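Local coordinates for aminotransferase class-III (Sphaerobacter thermophilus DSM 20745, PDB 6K8H), which belongs to the class-III aminotransferase family, is also known as an omega-transaminase, and adopts the fold shared by pyridoxal-phosphate-type aminotransferases, at residues R146-D151 / V195-N200; V115-Q120 / V273-T278. All coordinates share one frame; numbering follows the deposited sequence.

Contact 1 (R146-D151 / V195-N200); sequences RIAKFD and VVLPFN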
ATOM      1  N   ARG B 146     -11.092 -11.153  16.731  1.00 11.66           N
ATOM      2  CA  ARG B 146     -10.017 -12.052  16.327  1.00 12.22           C
ATOM      3  C   ARG B 146     -10.182 -12.540  14.889  1.00 11.87           C
ATOM      4  O   ARG B 146     -11.270 -12.527  14.312  1.00  7.85           O
ATOM      5  CB  ARG B 146      -9.938 -13.263  17.257  1.00 12.43           C
ATOM      6  CG  ARG B 146      -9.615 -12.900  18.684  1.00 20.35           C
ATOM      7  CD  ARG B 146      -9.485 -14.119  19.556  1.00 21.56           C
ATOM      8  NE  ARG B 146      -8.899 -13.748  20.837  1.00 32.11           N
ATOM      9  CZ  ARG B 146      -8.584 -14.607  21.800  1.00 35.72           C
ATOM     10  NH1 ARG B 146      -8.808 -15.904  21.629  1.00 28.69           N
ATOM     11  NH2 ARG B 146      -8.053 -14.164  22.937  1.00 39.49           N
ATOM     12  N   ILE B 147      -9.073 -13.020  14.325  1.00  9.61           N
ATOM     13  CA  ILE B 147      -9.087 -13.664  13.021  1.00  9.68           C
ATOM     14  C   ILE B 147      -8.320 -14.974  13.119  1.00  9.22           C
ATOM     15  O   ILE B 147      -7.509 -15.185  14.022  1.00  9.43           O
ATOM     16  CB  ILE B 147      -8.472 -12.779  11.914  1.00  9.49           C
ATOM     17  CG1 ILE B 147      -6.948 -12.759  12.061  1.00 10.66           C
ATOM     18  CG2 ILE B 147      -9.076 -11.371  11.960  1.00 14.81           C
ATOM     19  CD1 ILE B 147      -6.209 -12.160  10.891  1.00 11.80           C
ATOM     20  N   ALA B 148      -8.589 -15.856  12.165  1.00  9.13           N
ATOM     21  CA  ALA B 148      -7.871 -17.108  12.023  1.00  9.18           C
ATOM     22  C   ALA B 148      -7.160 -17.109  10.680  1.00  6.51           C
ATOM     23  O   ALA B 148      -7.698 -16.618   9.683  1.00  8.34           O
ATOM     24  CB  ALA B 148      -8.820 -18.310  12.125  1.00  8.14           C
ATOM     25  N   LYS B 149      -5.946 -17.639  10.673  1.00  7.01           N
ATOM     26  CA  LYS B 149      -5.189 -17.874   9.439  1.00  6.98           C
ATOM     27  C   LYS B 149      -4.450 -19.193   9.585  1.00  7.10           C
ATOM     28  O   LYS B 149      -4.481 -19.817  10.643  1.00  9.53           O
ATOM     29  CB  LYS B 149      -4.213 -16.736   9.140  1.00  9.21           C
ATOM     30  CG  LYS B 149      -3.181 -16.530  10.236  1.00  7.53           C
ATOM     31  CD  LYS B 149      -2.039 -15.706   9.707  1.00  9.89           C
ATOM     32  CE  LYS B 149      -1.183 -16.512   8.763  1.00  9.33           C
ATOM     33  NZ  LYS B 149       0.117 -15.829   8.512  1.00 10.73           N
ATOM     34  N   PHE B 150      -3.761 -19.617   8.528  1.00  8.53           N
ATOM     35  CA  PHE B 150      -3.138 -20.934   8.494  1.00  7.54           C
ATOM     36  C   PHE B 150      -1.624 -20.843   8.678  1.00  7.72           C
ATOM     37  O   PHE B 150      -0.966 -19.966   8.113  1.00  8.63           O
ATOM     38  CB  PHE B 150      -3.513 -21.663   7.195  1.00  7.79           C
ATOM     39  CG  PHE B 150      -4.963 -22.071   7.164  1.00  9.06           C
ATOM     40  CD1 PHE B 150      -5.948 -21.174   6.776  1.00  7.77           C
ATOM     41  CD2 PHE B 150      -5.350 -23.324   7.622  1.00  7.54           C
ATOM     42  CE1 PHE B 150      -7.298 -21.533   6.798  1.00  7.89           C
ATOM     43  CE2 PHE B 150      -6.691 -23.695   7.639  1.00  7.55           C
ATOM     44  CZ  PHE B 150      -7.667 -22.796   7.222  1.00  9.12           C
ATOM     45  N   ASP B 151      -1.098 -21.768   9.478  1.00  9.31           N
ATOM     46  CA  ASP B 151       0.321 -21.828   9.819  1.00 10.32           C
ATOM     47  C   ASP B 151       1.205 -21.853   8.574  1.00  8.73           C
ATOM     48  O   ASP B 151       0.936 -22.581   7.612  1.00 11.40           O
ATOM     49  CB  ASP B 151       0.566 -23.075  10.663  1.00  9.05           C
ATOM     50  CG  ASP B 151       1.871 -23.026  11.412  1.00  9.63           C
ATOM     51  OD1 ASP B 151       2.344 -21.917  11.714  1.00  9.87           O
ATOM     52  OD2 ASP B 151       2.421 -24.097  11.725  1.00 11.48           O
ATOM     53  N   VAL B 195      -5.781 -16.810  15.660  1.00 10.42           N
ATOM     54  CA  VAL B 195      -5.935 -18.257  15.803  1.00 10.02           C
ATOM     55  C   VAL B 195      -5.273 -18.920  14.598  1.00  7.54           C
ATOM     56  O   VAL B 195      -5.704 -18.708  13.458  1.00  9.08           O
ATOM     57  CB  VAL B 195      -7.422 -18.651  15.898  1.00 12.90           C
ATOM     58  CG1 VAL B 195      -7.585 -20.189  15.950  1.00 11.90           C
ATOM     59  CG2 VAL B 195      -8.099 -18.001  17.098  1.00 12.43           C
ATOM     60  N   VAL B 196      -4.247 -19.737  14.844  1.00  7.66           N
ATOM     61  CA  VAL B 196      -3.448 -20.347  13.777  1.00  7.65           C
ATOM     62  C   VAL B 196      -3.916 -21.784  13.560  1.00  7.88           C
ATOM     63  O   VAL B 196      -3.813 -22.626  14.459  1.00  8.44           O
ATOM     64  CB  VAL B 196      -1.945 -20.303  14.100  1.00 10.46           C
ATOM     65  CG1 VAL B 196      -1.148 -20.782  12.900  1.00  6.58           C
ATOM     66  CG2 VAL B 196      -1.510 -18.875  14.474  1.00  9.86           C
ATOM     67  N   LEU B 197      -4.415 -22.067  12.352  1.00  9.26           N
ATOM     68  CA  LEU B 197      -5.037 -23.305  11.917  1.00  9.75           C
ATOM     69  C   LEU B 197      -4.071 -24.140  11.087  1.00  8.94           C
ATOM     70  O   LEU B 197      -3.116 -23.618  10.503  1.00 10.29           O
ATOM     71  CB  LEU B 197      -6.295 -23.016  11.085  1.00  7.07           C
ATOM     72  CG  LEU B 197      -7.284 -21.981  11.632  1.00  8.42           C
ATOM     73  CD1 LEU B 197      -8.277 -21.585  10.558  1.00 11.01           C
ATOM     74  CD2 LEU B 197      -7.999 -22.533  12.842  1.00  9.83           C
ATOM     75  N   PRO B 198      -4.288 -25.458  11.023  1.00  9.15           N
ATOM     76  CA  PRO B 198      -3.447 -26.314  10.166  1.00  7.76           C
ATOM     77  C   PRO B 198      -3.990 -26.482   8.749  1.00 10.77           C
ATOM     78  O   PRO B 198      -5.088 -27.031   8.562  1.00  9.52           O
ATOM     79  CB  PRO B 198      -3.438 -27.652  10.918  1.00 13.12           C
ATOM     80  CG  PRO B 198      -4.755 -27.674  11.673  1.00 11.63           C
ATOM     81  CD  PRO B 198      -5.140 -26.229  11.946  1.00 10.27           C
ATOM     82  N   PHE B 199      -3.229 -26.034   7.739  1.00  6.43           N
ATOM     83  CA  PHE B 199      -3.712 -26.103   6.360  1.00 10.34           C
ATOM     84  C   PHE B 199      -3.922 -27.560   5.949  1.00 11.66           C
ATOM     85  O   PHE B 199      -3.109 -28.433   6.263  1.00 10.40           O
ATOM     86  CB  PHE B 199      -2.724 -25.397   5.419  1.00  7.57           C
ATOM     87  CG  PHE B 199      -3.267 -25.120   4.030  1.00 10.20           C
ATOM     88  CD1 PHE B 199      -4.089 -24.023   3.789  1.00 10.57           C
ATOM     89  CD2 PHE B 199      -2.951 -25.955   2.968  1.00  8.20           C
ATOM     90  CE1 PHE B 199      -4.575 -23.748   2.512  1.00  7.95           C
ATOM     91  CE2 PHE B 199      -3.445 -25.688   1.693  1.00 10.57           C
ATOM     92  CZ  PHE B 199      -4.261 -24.583   1.470  1.00  9.49           C
ATOM     93  N   ASN B 200      -5.057 -27.832   5.292  1.00 11.64           N
ATOM     94  CA  ASN B 200      -5.387 -29.171   4.773  1.00 13.72           C
ATOM     95  C   ASN B 200      -5.517 -30.222   5.877  1.00 16.18           C
ATOM     96  O   ASN B 200      -5.309 -31.419   5.648  1.00 15.49           O
ATOM     97  CB  ASN B 200      -4.368 -29.645   3.727  1.00  9.64           C
ATOM     98  CG  ASN B 200      -4.835 -29.393   2.311  1.00 12.96           C
ATOM     99  OD1 ASN B 200      -6.033 -29.399   2.033  1.00 11.85           O
ATOM    100  ND2 ASN B 200      -3.888 -29.163   1.404  1.00 10.65           N
TER
HETATM  101  O   HOH W   1      -0.804 -24.674   7.855  1.00  8.25           O

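Contact 2 (V115-Q120 / V273-T278); sequences VPSLQQ and VTPDLT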
ATOM      1  N   VAL B 115     -15.582 -13.033 -11.695  1.00 11.68           N
ATOM      2  CA  VAL B 115     -15.518 -13.832 -10.462  1.00 12.26           C
ATOM      3  C   VAL B 115     -16.872 -13.874  -9.830  1.00 13.61           C
ATOM      4  O   VAL B 115     -17.409 -12.819  -9.411  1.00 13.24           O
ATOM      5  CB  VAL B 115     -14.476 -13.275  -9.477  1.00 11.36           C
ATOM      6  CG1 VAL B 115     -14.357 -14.207  -8.274  1.00  9.82           C
ATOM      7  CG2 VAL B 115     -13.112 -13.049 -10.140  1.00 12.50           C
ATOM      8  N   PRO B 116     -17.502 -15.048  -9.657  1.00 11.67           N
ATOM      9  CA  PRO B 116     -18.889 -15.098  -9.169  1.00 12.37           C
ATOM     10  C   PRO B 116     -19.097 -14.472  -7.794  1.00 15.68           C
ATOM     11  O   PRO B 116     -20.053 -13.708  -7.615  1.00 16.34           O
ATOM     12  CB  PRO B 116     -19.191 -16.601  -9.151  1.00 17.34           C
ATOM     13  CG  PRO B 116     -18.308 -17.158 -10.258  1.00 20.23           C
ATOM     14  CD  PRO B 116     -17.026 -16.355 -10.158  1.00 13.45           C
ATOM     15  N   SER B 117     -18.224 -14.760  -6.822  1.00 11.45           N
ATOM     16  CA  SER B 117     -18.358 -14.200  -5.478  1.00 12.90           C
ATOM     17  C   SER B 117     -18.242 -12.682  -5.451  1.00 10.88           C
ATOM     18  O   SER B 117     -18.650 -12.065  -4.461  1.00 10.88           O
ATOM     19  CB  SER B 117     -17.308 -14.808  -4.533  1.00 11.98           C
ATOM     20  OG  SER B 117     -16.056 -14.151  -4.669  1.00 14.62           O
ATOM     21  N   LEU B 118     -17.635 -12.073  -6.463  1.00 10.09           N
ATOM     22  CA  LEU B 118     -17.431 -10.625  -6.440  1.00  8.45           C
ATOM     23  C   LEU B 118     -18.695  -9.932  -6.929  1.00 11.63           C
ATOM     24  O   LEU B 118     -18.976  -9.888  -8.132  1.00 10.34           O
ATOM     25  CB  LEU B 118     -16.230 -10.226  -7.287  1.00 10.53           C
ATOM     26  CG  LEU B 118     -14.875 -10.795  -6.869  1.00 10.80           C
ATOM     27  CD1 LEU B 118     -13.769 -10.274  -7.779  1.00 10.71           C
ATOM     28  CD2 LEU B 118     -14.598 -10.473  -5.415  1.00 10.02           C
ATOM     29  N   GLN B 119     -19.456  -9.381  -5.985  1.00 11.53           N
ATOM     30  CA  GLN B 119     -20.578  -8.506  -6.293  1.00 13.35           C
ATOM     31  C   GLN B 119     -20.159  -7.043  -6.279  1.00 12.14           C
ATOM     32  O   GLN B 119     -20.611  -6.263  -7.125  1.00 12.20           O
ATOM     33  CB  GLN B 119     -21.712  -8.722  -5.281  1.00 14.02           C
ATOM     34  CG  GLN B 119     -22.092 -10.175  -5.050  1.00 17.18           C
ATOM     35  CD  GLN B 119     -23.389 -10.311  -4.269  1.00 21.27           C
ATOM     36  OE1 GLN B 119     -23.536  -9.753  -3.174  1.00 17.77           O
ATOM     37  NE2 GLN B 119     -24.348 -11.037  -4.842  1.00 25.35           N
ATOM     38  N   GLN B 120     -19.300  -6.660  -5.328  1.00  9.03           N
ATOM     39  CA  GLN B 120     -18.722  -5.322  -5.296  1.00 10.00           C
ATOM     40  C   GLN B 120     -17.253  -5.411  -4.903  1.00  9.19           C
ATOM     41  O   GLN B 120     -16.836  -6.355  -4.227  1.00  9.06           O
ATOM     42  CB  GLN B 120     -19.450  -4.398  -4.304  1.00  9.48           C
ATOM     43  CG  GLN B 120     -20.924  -4.144  -4.647  1.00 12.57           C
ATOM     44  CD  GLN B 120     -21.656  -3.400  -3.555  1.00 11.90           C
ATOM     45  OE1 GLN B 120     -21.275  -3.452  -2.388  1.00 12.17           O
ATOM     46  NE2 GLN B 120     -22.715  -2.700  -3.928  1.00 16.03           N
ATOM     47  N   VAL B 273     -15.776 -23.100  -4.383  1.00 13.48           N
ATOM     48  CA  VAL B 273     -16.172 -22.599  -3.073  1.00 13.60           C
ATOM     49  C   VAL B 273     -16.292 -21.080  -3.141  1.00 15.67           C
ATOM     50  O   VAL B 273     -15.419 -20.411  -3.700  1.00 15.65           O
ATOM     51  CB  VAL B 273     -15.174 -23.024  -1.977  1.00 15.90           C
ATOM     52  CG1 VAL B 273     -15.503 -22.352  -0.657  1.00 17.39           C
ATOM     53  CG2 VAL B 273     -15.184 -24.550  -1.812  1.00 15.87           C
ATOM     54  N   THR B 274     -17.377 -20.540  -2.567  1.00 11.37           N
ATOM     55  CA  THR B 274     -17.693 -19.120  -2.651  1.00 11.90           C
ATOM     56  C   THR B 274     -17.302 -18.441  -1.347  1.00 13.45           C
ATOM     57  O   THR B 274     -18.025 -18.581  -0.347  1.00 12.57           O
ATOM     58  CB  THR B 274     -19.189 -18.916  -2.915  1.00 17.22           C
ATOM     59  OG1 THR B 274     -19.605 -19.716  -4.032  1.00 17.53           O
ATOM     60  CG2 THR B 274     -19.496 -17.448  -3.183  1.00 18.51           C
ATOM     61  N   PRO B 275     -16.209 -17.688  -1.301  1.00 11.00           N
ATOM     62  CA  PRO B 275     -15.857 -16.977  -0.069  1.00 10.50           C
ATOM     63  C   PRO B 275     -16.765 -15.767   0.115  1.00 10.65           C
ATOM     64  O   PRO B 275     -17.498 -15.357  -0.788  1.00  9.60           O
ATOM     65  CB  PRO B 275     -14.400 -16.552  -0.289  1.00  9.67           C
ATOM     66  CG  PRO B 275     -14.254 -16.482  -1.801  1.00 10.86           C
ATOM     67  CD  PRO B 275     -15.205 -17.513  -2.366  1.00 11.49           C
ATOM     68  N   ASP B 276     -16.706 -15.199   1.315  1.00  7.99           N
ATOM     69  CA  ASP B 276     -17.441 -13.968   1.573  1.00  8.96           C
ATOM     70  C   ASP B 276     -16.675 -12.764   1.048  1.00  9.27           C
ATOM     71  O   ASP B 276     -17.277 -11.824   0.508  1.00  7.16           O
ATOM     72  CB  ASP B 276     -17.719 -13.845   3.071  1.00  9.29           C
ATOM     73  CG  ASP B 276     -18.505 -15.038   3.602  1.00 15.02           C
ATOM     74  OD1 ASP B 276     -19.649 -15.250   3.133  1.00 17.41           O
ATOM     75  OD2 ASP B 276     -17.966 -15.775   4.456  1.00 12.66           O
ATOM     76  N   LEU B 277     -15.352 -12.785   1.199  1.00  6.12           N
ATOM     77  CA  LEU B 277     -14.476 -11.756   0.658  1.00  5.73           C
ATOM     78  C   LEU B 277     -13.299 -12.413  -0.037  1.00  6.20           C
ATOM     79  O   LEU B 277     -12.919 -13.544   0.273  1.00  7.55           O
ATOM     80  CB  LEU B 277     -13.934 -10.804   1.740  1.00  5.37           C
ATOM     81  CG  LEU B 277     -14.946  -9.940   2.500  1.00  7.63           C
ATOM     82  CD1 LEU B 277     -14.253  -9.162   3.594  1.00  3.75           C
ATOM     83  CD2 LEU B 277     -15.716  -9.002   1.576  1.00  5.79           C
ATOM     84  N   THR B 278     -12.712 -11.670  -0.967  1.00  8.06           N
ATOM     85  CA  THR B 278     -11.485 -12.039  -1.655  1.00  7.10           C
ATOM     86  C   THR B 278     -10.555 -10.832  -1.673  1.00  8.58           C
ATOM     87  O   THR B 278     -10.980  -9.721  -2.013  1.00 10.18           O
ATOM     88  CB  THR B 278     -11.756 -12.509  -3.085  1.00  7.93           C
ATOM     89  OG1 THR B 278     -12.703 -13.583  -3.078  1.00 10.30           O
ATOM     90  CG2 THR B 278     -10.475 -13.023  -3.712  1.00  9.16           C
TER
HETATM   91  O   HOH W   2     -15.125 -12.880  -2.549  1.00 11.20           O

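Contact 1 (R146-D151 / V195-N200)
Phe150 lays its ring between Leu197 on one face and Phe199 on the other. Leu197 CB lies 3.9 Å from the ring centroid, over the face, which makes a CH-pi contact. Leu197 CD1 is shifted toward the rim near CZ, 3.6 Å above the plane. On the opposite face Phe199 presents its edge, with CD1 reaching to 4.0 Å from Phe150 CG. The ring planes stand at 87°, the mark of a T-shaped pair. Phe199 CG is anti to its own backbone N (chi1 -166°), and that N lies close to Phe150 CD2. Pro198 C lies at the edge of the Phe150 ring, close to its plane.

The two backbones pair as parallel beta strands, with Ala148 opposite Val195, Lys149 opposite Val196 and Phe150 opposite Leu197. Four hydrogen bonds carry the register: Ile147 O and Lys149 O receive Val195 N and Leu197 N, and Val195 O and Leu197 O receive Lys149 N and Asp151 N. The last of these, 2.9 Å from Asp151 N to Leu197 O, extends the pairing one residue past the strand. Beyond it a water donates to Asp151 O and accepts from Phe199 N at 2.8 Å, bridging the two chains.

Ala148 CB meets Leu197 CD1 at 3.7 Å on the face that holds Phe150. Val196 and Lys149 point to the other face, and Lys149 NZ is gripped by the carbonyls of Cys153, Ala161 and Val163. Asp151 lays CB against Val196 CG1, while its OD2 is hydrogen-bonded to Ser167 and Tyr386. Strand 194-197 is one of the two border strands of the seven-stranded sheet, as counted within this chain; 146-150 is flanked on its far side by 216-221, and helices 202-211 and 235-248 pack over the Phe150 face.

Contact 2 (V115-Q120 / V273-T278)
The loop that joins helix 102-114 to edge strand 120-124 of the seven-stranded sheet rests here on the approach to strand 277-281. Ser117 carries the contact: its CB lies 3.7 Å from Thr274 CG2 and 4.1 Å from Pro275 CD, a van der Waals touch, while the hydroxyl is engaged by a water and by Gln268 OE1. Ser117 OG sits between the backbone N and the carbonyl carbon (chi1 82°), 3.8 Å from Thr278 OG1, and the water spans the two. That water donates to Ser117 OG at 2.6 Å and is hydrogen-bonded to Thr278 OG1 at 2.6 Å. Gln268 of helix 266-271 holds the same two hydroxyls, its OE1 bonded to Ser117 OG and its NE2 to Thr278 OG1, so each buried hydroxyl has both an amide and a water partner.

A type I beta turn from Val115 to Leu118, closed by Leu118 N to Val115 O at 3.0 Å, puts Ser117 at its third position. Val115 is where the chain leaves helical geometry, and the turn lies between the end of helix 102-114 and strand 120-124. Farther on, Gln119 and Gln120 both face Gly295 in a classic beta bulge, through which the loop enters its pairing with strand 291-295. Leu118 CD2 comes within 4.2 Å of Thr278 CB, a loose van der Waals approach. Pro275 also packs on Phe254 of strand 251-255 and on Gln268.

How the contacts relate
From the N terminus the chain first passes 115-120, the opening half of contact 2, then runs through strand 120-124 and helix 127-142 to 146-151. Contact 1 closes a loop of 43 residues when 195-200 comes back beside it. The chain goes on through strands 216-221 and 251-255 before 273-278 closes contact 2 after 152 intervening residues, so contact 1 is nested wholly inside the larger loop. Both reach the same seven-stranded sheet but do not touch: their centres are 20 Å apart and their nearest atoms about 10 Å. Contact 1 joins two neighbouring strands at one border; contact 2 joins the loop entering the opposite border strand to the start of 277-281.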